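Local coordinates for protein crustacyanin (PDB 1I4U) that binds the carotenoid astaxanthin as a lipocalin subunit of crustacyanin, the pigment complex that gives the lobster carapace its blue colour, at the interface of chains A and B. Sequence-based numbering; all coordinates share one arbitrary frame. Chains: chain A/B, Crustacyanin.

Contact 1 and contact 2 are two patches of the same homodimer interface, their C-alpha centres about 13 Å apart. They share A:Tyr45, whose hydroxyl and ring carbons CD1 and CE1 serve contact 1, and whose same ring carbons meet B:Tyr124 in contact 2. Strand 115-123 of chain B also runs from one to the other. Contact 1 straddles the two-fold axis. Contact 2 lies off it and has a twin. Together they make a central patch of phenylalanine packing and a backbone bridge, with flanks led by asparagine hydrogen bonds. The protein forms oligomers, though the structure alone does not show whether this pairing occurs in them.

Contact 1: the interface of chains A and B. Residues chain A 45, 100-104, 120, 122; chain B 45, 100-104, 120, 122, 132.
This patch is the two-fold centre of the lipocalin homodimer, where strand 102-110 of each chain starts beside its twin. A:Phe101 buries 127 Å² and B:Phe101 105 Å², more than any other residue here. In both, CG is anti to the carbonyl carbon (chi1 -79° in A:Phe101), which sends the ring into the other chain. There it lies between two side chains. The methyl CB of B:Ala103 sits over the centre of one face of the A:Phe101 ring, 3.5 Å from the centroid. B:Ile122 covers the opposite face nearer the rim, and the two side chains cross at about a right angle. Its CB comes within 3.5 Å of A:Phe101 CE1. B:Pro104 completes the socket, its CD 3.3 Å from A:Phe101 CD1. B:Phe101 is held in nearly the same way by A:Ala103, A:Ile122 and A:Pro104, though A:Ile122 crosses it obliquely. An alanine in place of A:Phe101 would remove the ring between B:Ala103 and B:Ile122 and would probably loosen the packing on that side of the axis.

B:Ile122 buries 71 Å². Its CG1 is anti to the backbone N and meets A:Tyr45 CD1, 3.9 Å away. The methyl CD1 at the end of the same branch reaches A:Ser100 OG and the backbone N of A:Phe101. The other branch, CG2, lies near A:Phe101 CZ.

Next to the rings the backbones form an antiparallel bridge. A:Ala102 N donates to B:Ala102 O and B:Ala102 N to A:Ala102 O, each 2.9 Å long. Both are fairly straight, 164° and 162° at H, though each donor stands above the carbonyl plane. Behind each socket, A:Ser120 OG donates to A:Pro104 O and B:Ser120 OG to B:Pro104 O, in the carbonyl plane, and may steady the proline.

A:Tyr45 and B:Tyr45 point tip to tip, and two waters bridge their hydroxyls. Water 1 lies 2.7 Å from A:Tyr45 OH, in the plane of that ring.

Contact 2: the interface of chains A and B. Residues chain A 43-47, 72; chain B 123-126.
The backbone of A:Asn43, A:Pro44 and A:Gln46 turns three carbonyl oxygens toward B:Asn125, in the loop after strand 115-123 of the partner lipocalin. B:Asn125 N donates to A:Pro44 O at 2.8 Å, from above the carbonyl plane. The side-chain amide takes the other two oxygens. B:Asn125 ND2 donates to A:Gln46 O at 2.8 Å, nearly straight at 167° and in the plane of its own amide. It also donates to A:Asn43 O at 2.9 Å, a more bent bond at 132°, with that oxygen tilted from the amide plane. These two bonds fix the turn of the amide group. The side chain gets there with CG in the crowded position between the backbone N and the carbonyl carbon (chi1 60°). B:Asn125 buries 125 Å², more than any other residue of this patch.

A:Tyr72 and A:Leu47 flank it. A:Tyr72 crosses obliquely, its ring steeply tilted to the amide plane and its CE1 3.8 Å from B:Asn125 CB. A:Leu47 touches B:Asn125 CA with CD2. Within chain A, A:Asn43 OD1 accepts from A:Tyr45 N at 2.8 Å, in the carbonyl plane, and is likely to brace the turn that presents the oxygens.

B:Tyr124 runs alongside A:Tyr45, pointing the same way. Their rings meet at A:Tyr45 CE1 and B:Tyr124 CE1, 3.5 Å apart. A:Pro44 O lies in the plane of the B:Tyr124 ring, at its edge. A:Pro44 CB touches B:Tyr124 CD1 and the edge of B:Phe126. Water 3 bridges the two tyrosine hydroxyls. Water 4 links A:Tyr45 O to B:Asp123 O, 2.6 Å from the latter.

Contact 1: the interface of chains A and B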
# COMPACT_ATOMS: atom_id res chain seq x y z
N TYR A 45 -8.59 -6.41 -1.23
CA TYR A 45 -7.22 -6.76 -1.62
C TYR A 45 -6.92 -8.22 -1.39
O TYR A 45 -6.01 -8.76 -2.00
CB TYR A 45 -6.23 -5.92 -0.83
CG TYR A 45 -6.47 -4.44 -0.91
CD1 TYR A 45 -6.26 -3.75 -2.10
CD2 TYR A 45 -6.91 -3.71 0.17
CE1 TYR A 45 -6.48 -2.38 -2.16
CE2 TYR A 45 -7.13 -2.36 0.12
CZ TYR A 45 -6.91 -1.69 -1.06
OH TYR A 45 -7.15 -0.34 -1.09
N SER A 100 1.75 -6.58 -5.11
CA SER A 100 0.79 -5.93 -4.25
C SER A 100 1.33 -4.65 -3.64
O SER A 100 2.51 -4.33 -3.73
CB SER A 100 0.31 -6.87 -3.13
OG SER A 100 -0.87 -6.27 -2.52
N PHE A 101 0.48 -3.85 -3.02
CA PHE A 101 0.88 -2.76 -2.11
C PHE A 101 1.40 -3.38 -0.79
O PHE A 101 1.22 -4.57 -0.48
CB PHE A 101 -0.28 -1.84 -1.79
CG PHE A 101 -0.69 -0.80 -2.84
CD1 PHE A 101 -0.35 -0.86 -4.19
CD2 PHE A 101 -1.44 0.32 -2.49
CE1 PHE A 101 -0.75 0.11 -5.11
CE2 PHE A 101 -1.86 1.30 -3.37
CZ PHE A 101 -1.50 1.23 -4.72
N ALA A 102 2.04 -2.60 0.04
CA ALA A 102 2.41 -2.92 1.41
C ALA A 102 1.63 -1.98 2.32
O ALA A 102 1.34 -0.85 1.94
CB ALA A 102 3.91 -2.79 1.74
N ALA A 103 1.32 -2.46 3.53
CA ALA A 103 0.49 -1.67 4.43
C ALA A 103 0.92 -1.82 5.86
O ALA A 103 1.53 -2.84 6.20
CB ALA A 103 -0.95 -2.16 4.36
N PRO A 104 0.57 -0.86 6.70
CA PRO A 104 0.86 -1.09 8.12
C PRO A 104 0.01 -2.24 8.64
O PRO A 104 -1.13 -2.44 8.21
CB PRO A 104 0.36 0.17 8.79
CG PRO A 104 -0.60 0.77 7.83
CD PRO A 104 -0.09 0.41 6.45
N SER A 120 -5.18 -2.77 10.21
CA SER A 120 -4.51 -1.89 9.28
C SER A 120 -5.43 -0.70 8.98
O SER A 120 -6.64 -0.91 8.86
CB SER A 120 -4.23 -2.62 7.97
OG SER A 120 -3.46 -1.86 7.10
N ILE A 122 -5.65 3.23 6.73
CA ILE A 122 -5.11 4.25 5.83
C ILE A 122 -5.98 5.47 5.86
O ILE A 122 -7.20 5.31 5.69
CB ILE A 122 -4.95 3.69 4.41
CG1 ILE A 122 -4.35 4.62 3.37
CG2 ILE A 122 -6.24 3.17 3.83
CD1 ILE A 122 -2.92 5.06 3.64
N TYR B 45 -4.86 9.32 -2.00
CA TYR B 45 -3.76 9.16 -1.05
C TYR B 45 -2.84 10.37 -0.92
O TYR B 45 -2.20 10.59 0.11
CB TYR B 45 -2.88 7.94 -1.40
CG TYR B 45 -3.68 6.67 -1.56
CD1 TYR B 45 -4.22 6.02 -0.46
CD2 TYR B 45 -3.88 6.11 -2.78
CE1 TYR B 45 -4.94 4.86 -0.58
CE2 TYR B 45 -4.60 4.96 -2.94
CZ TYR B 45 -5.14 4.33 -1.84
OH TYR B 45 -5.86 3.18 -1.99
N SER B 100 1.66 6.01 5.91
CA SER B 100 0.88 5.62 4.75
C SER B 100 1.20 4.20 4.38
O SER B 100 2.01 3.45 4.97
CB SER B 100 1.17 6.59 3.60
OG SER B 100 0.40 6.44 2.44
N PHE B 101 0.62 3.72 3.34
CA PHE B 101 0.84 2.48 2.62
C PHE B 101 2.08 2.72 1.70
O PHE B 101 2.50 3.85 1.42
CB PHE B 101 -0.37 2.07 1.76
CG PHE B 101 -1.57 1.39 2.41
CD1 PHE B 101 -1.78 1.48 3.79
CD2 PHE B 101 -2.49 0.64 1.68
CE1 PHE B 101 -2.88 0.86 4.41
CE2 PHE B 101 -3.61 0.07 2.29
CZ PHE B 101 -3.80 0.19 3.65
N ALA B 102 2.65 1.63 1.20
CA ALA B 102 3.66 1.65 0.14
C ALA B 102 3.10 0.98 -1.11
O ALA B 102 2.29 0.07 -1.04
CB ALA B 102 4.94 0.96 0.56
N ALA B 103 3.49 1.45 -2.26
CA ALA B 103 2.92 0.98 -3.50
C ALA B 103 3.98 0.79 -4.57
O ALA B 103 5.02 1.45 -4.51
CB ALA B 103 1.92 1.97 -4.04
N PRO B 104 3.76 -0.06 -5.55
CA PRO B 104 4.70 -0.13 -6.66
C PRO B 104 4.70 1.19 -7.41
O PRO B 104 3.69 1.91 -7.49
CB PRO B 104 4.11 -1.22 -7.52
CG PRO B 104 2.65 -1.25 -7.19
CD PRO B 104 2.62 -0.94 -5.71
N SER B 120 1.40 3.59 -10.99
CA SER B 120 1.18 2.61 -9.94
C SER B 120 -0.14 1.91 -10.20
O SER B 120 -1.07 2.54 -10.70
CB SER B 120 1.19 3.30 -8.59
OG SER B 120 1.04 2.37 -7.52
N ILE B 122 -2.92 -1.34 -8.53
CA ILE B 122 -3.28 -2.36 -7.57
C ILE B 122 -4.51 -3.11 -8.06
O ILE B 122 -5.45 -2.50 -8.56
CB ILE B 122 -3.54 -1.80 -6.18
CG1 ILE B 122 -3.96 -2.87 -5.18
CG2 ILE B 122 -4.58 -0.72 -6.18
CD1 ILE B 122 -2.85 -3.85 -4.80
N PHE B 132 -2.90 4.76 -10.72
CA PHE B 132 -2.58 6.08 -10.26
C PHE B 132 -1.36 6.52 -11.09
O PHE B 132 -0.35 5.88 -11.06
CB PHE B 132 -2.24 6.10 -8.78
CG PHE B 132 -3.42 5.59 -7.96
CD1 PHE B 132 -4.54 6.37 -7.76
CD2 PHE B 132 -3.40 4.27 -7.50
CE1 PHE B 132 -5.64 5.88 -7.09
CE2 PHE B 132 -4.49 3.79 -6.80
CZ PHE B 132 -5.60 4.58 -6.61
O HOH W 1 -6.55 0.85 -3.47
O HOH W 2 -7.06 2.13 0.21

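Contact 2: the interface of chains A and B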
# COMPACT_ATOMS: atom_id res chain seq x y z
N ASN A 43 -12.52 -6.69 2.60
CA ASN A 43 -11.15 -6.39 2.18
C ASN A 43 -11.08 -6.67 0.70
O ASN A 43 -11.19 -7.81 0.29
CB ASN A 43 -10.20 -7.23 3.05
CG ASN A 43 -8.76 -6.90 2.75
OD1 ASN A 43 -8.40 -6.64 1.59
ND2 ASN A 43 -7.97 -6.86 3.80
N PRO A 44 -10.95 -5.64 -0.14
CA PRO A 44 -10.93 -5.83 -1.60
C PRO A 44 -9.57 -6.26 -2.12
O PRO A 44 -9.41 -6.47 -3.31
CB PRO A 44 -11.27 -4.40 -2.07
CG PRO A 44 -10.56 -3.55 -1.07
CD PRO A 44 -10.84 -4.22 0.23
N TYR A 45 -8.59 -6.41 -1.23
CA TYR A 45 -7.22 -6.76 -1.62
C TYR A 45 -6.92 -8.22 -1.39
O TYR A 45 -6.01 -8.76 -2.00
CB TYR A 45 -6.23 -5.92 -0.83
CG TYR A 45 -6.47 -4.44 -0.91
CD1 TYR A 45 -6.26 -3.75 -2.10
CD2 TYR A 45 -6.91 -3.71 0.17
CE1 TYR A 45 -6.48 -2.38 -2.16
CE2 TYR A 45 -7.13 -2.36 0.12
CZ TYR A 45 -6.91 -1.69 -1.06
OH TYR A 45 -7.15 -0.34 -1.09
N GLN A 46 -7.57 -8.90 -0.50
CA GLN A 46 -7.31 -10.30 -0.14
C GLN A 46 -7.78 -11.17 -1.28
O GLN A 46 -8.97 -11.30 -1.55
CB GLN A 46 -8.03 -10.60 1.16
CG GLN A 46 -8.19 -12.01 1.59
CD GLN A 46 -6.91 -12.72 1.92
OE1 GLN A 46 -6.61 -13.13 3.04
NE2 GLN A 46 -6.09 -12.86 0.91
N LEU A 47 -6.83 -11.79 -1.96
CA LEU A 47 -7.13 -12.66 -3.09
C LEU A 47 -7.50 -14.08 -2.75
O LEU A 47 -8.01 -14.82 -3.56
CB LEU A 47 -5.92 -12.69 -4.07
CG LEU A 47 -5.45 -11.35 -4.62
CD1 LEU A 47 -4.26 -11.56 -5.55
CD2 LEU A 47 -6.62 -10.62 -5.26
N TYR A 72 -10.87 -16.69 -5.34
CA TYR A 72 -12.26 -16.40 -5.69
C TYR A 72 -12.75 -17.14 -6.93
O TYR A 72 -13.95 -17.33 -7.10
CB TYR A 72 -12.44 -14.87 -5.81
CG TYR A 72 -12.52 -14.22 -4.44
CD1 TYR A 72 -11.37 -13.77 -3.77
CD2 TYR A 72 -13.74 -14.08 -3.76
CE1 TYR A 72 -11.46 -13.20 -2.53
CE2 TYR A 72 -13.83 -13.51 -2.52
CZ TYR A 72 -12.68 -13.07 -1.91
OH TYR A 72 -12.77 -12.51 -0.65
N ASP B 123 -4.47 -4.42 -7.94
CA ASP B 123 -5.56 -5.31 -8.27
C ASP B 123 -6.48 -5.57 -7.09
O ASP B 123 -6.04 -5.71 -5.96
CB ASP B 123 -5.00 -6.61 -8.79
CG ASP B 123 -4.39 -6.49 -10.16
OD1 ASP B 123 -5.16 -6.13 -11.08
OD2 ASP B 123 -3.16 -6.69 -10.28
N TYR B 124 -7.77 -5.64 -7.38
CA TYR B 124 -8.78 -6.02 -6.39
C TYR B 124 -9.25 -7.44 -6.63
O TYR B 124 -9.17 -7.98 -7.73
CB TYR B 124 -9.99 -5.08 -6.46
CG TYR B 124 -9.64 -3.61 -6.21
CD1 TYR B 124 -9.14 -3.19 -4.99
CD2 TYR B 124 -9.84 -2.68 -7.20
CE1 TYR B 124 -8.82 -1.86 -4.75
CE2 TYR B 124 -9.54 -1.34 -6.99
CZ TYR B 124 -9.04 -0.95 -5.77
OH TYR B 124 -8.72 0.36 -5.51
N ASN B 125 -9.80 -8.03 -5.58
CA ASN B 125 -10.29 -9.40 -5.64
C ASN B 125 -11.60 -9.56 -6.40
O ASN B 125 -11.98 -10.69 -6.67
CB ASN B 125 -10.36 -9.99 -4.24
CG ASN B 125 -11.28 -9.26 -3.30
OD1 ASN B 125 -12.12 -8.46 -3.75
ND2 ASN B 125 -11.11 -9.51 -2.03
N PHE B 126 -12.23 -8.50 -6.84
CA PHE B 126 -13.45 -8.54 -7.58
C PHE B 126 -13.15 -8.25 -9.06
O PHE B 126 -14.11 -8.05 -9.81
CB PHE B 126 -14.52 -7.64 -6.99
CG PHE B 126 -14.16 -6.18 -6.76
CD1 PHE B 126 -13.61 -5.74 -5.59
CD2 PHE B 126 -14.37 -5.21 -7.76
CE1 PHE B 126 -13.25 -4.41 -5.41
CE2 PHE B 126 -14.02 -3.89 -7.61
CZ PHE B 126 -13.45 -3.48 -6.42
O HOH W 3 -6.55 0.85 -3.47
O HOH W 4 -4.83 -7.26 -4.19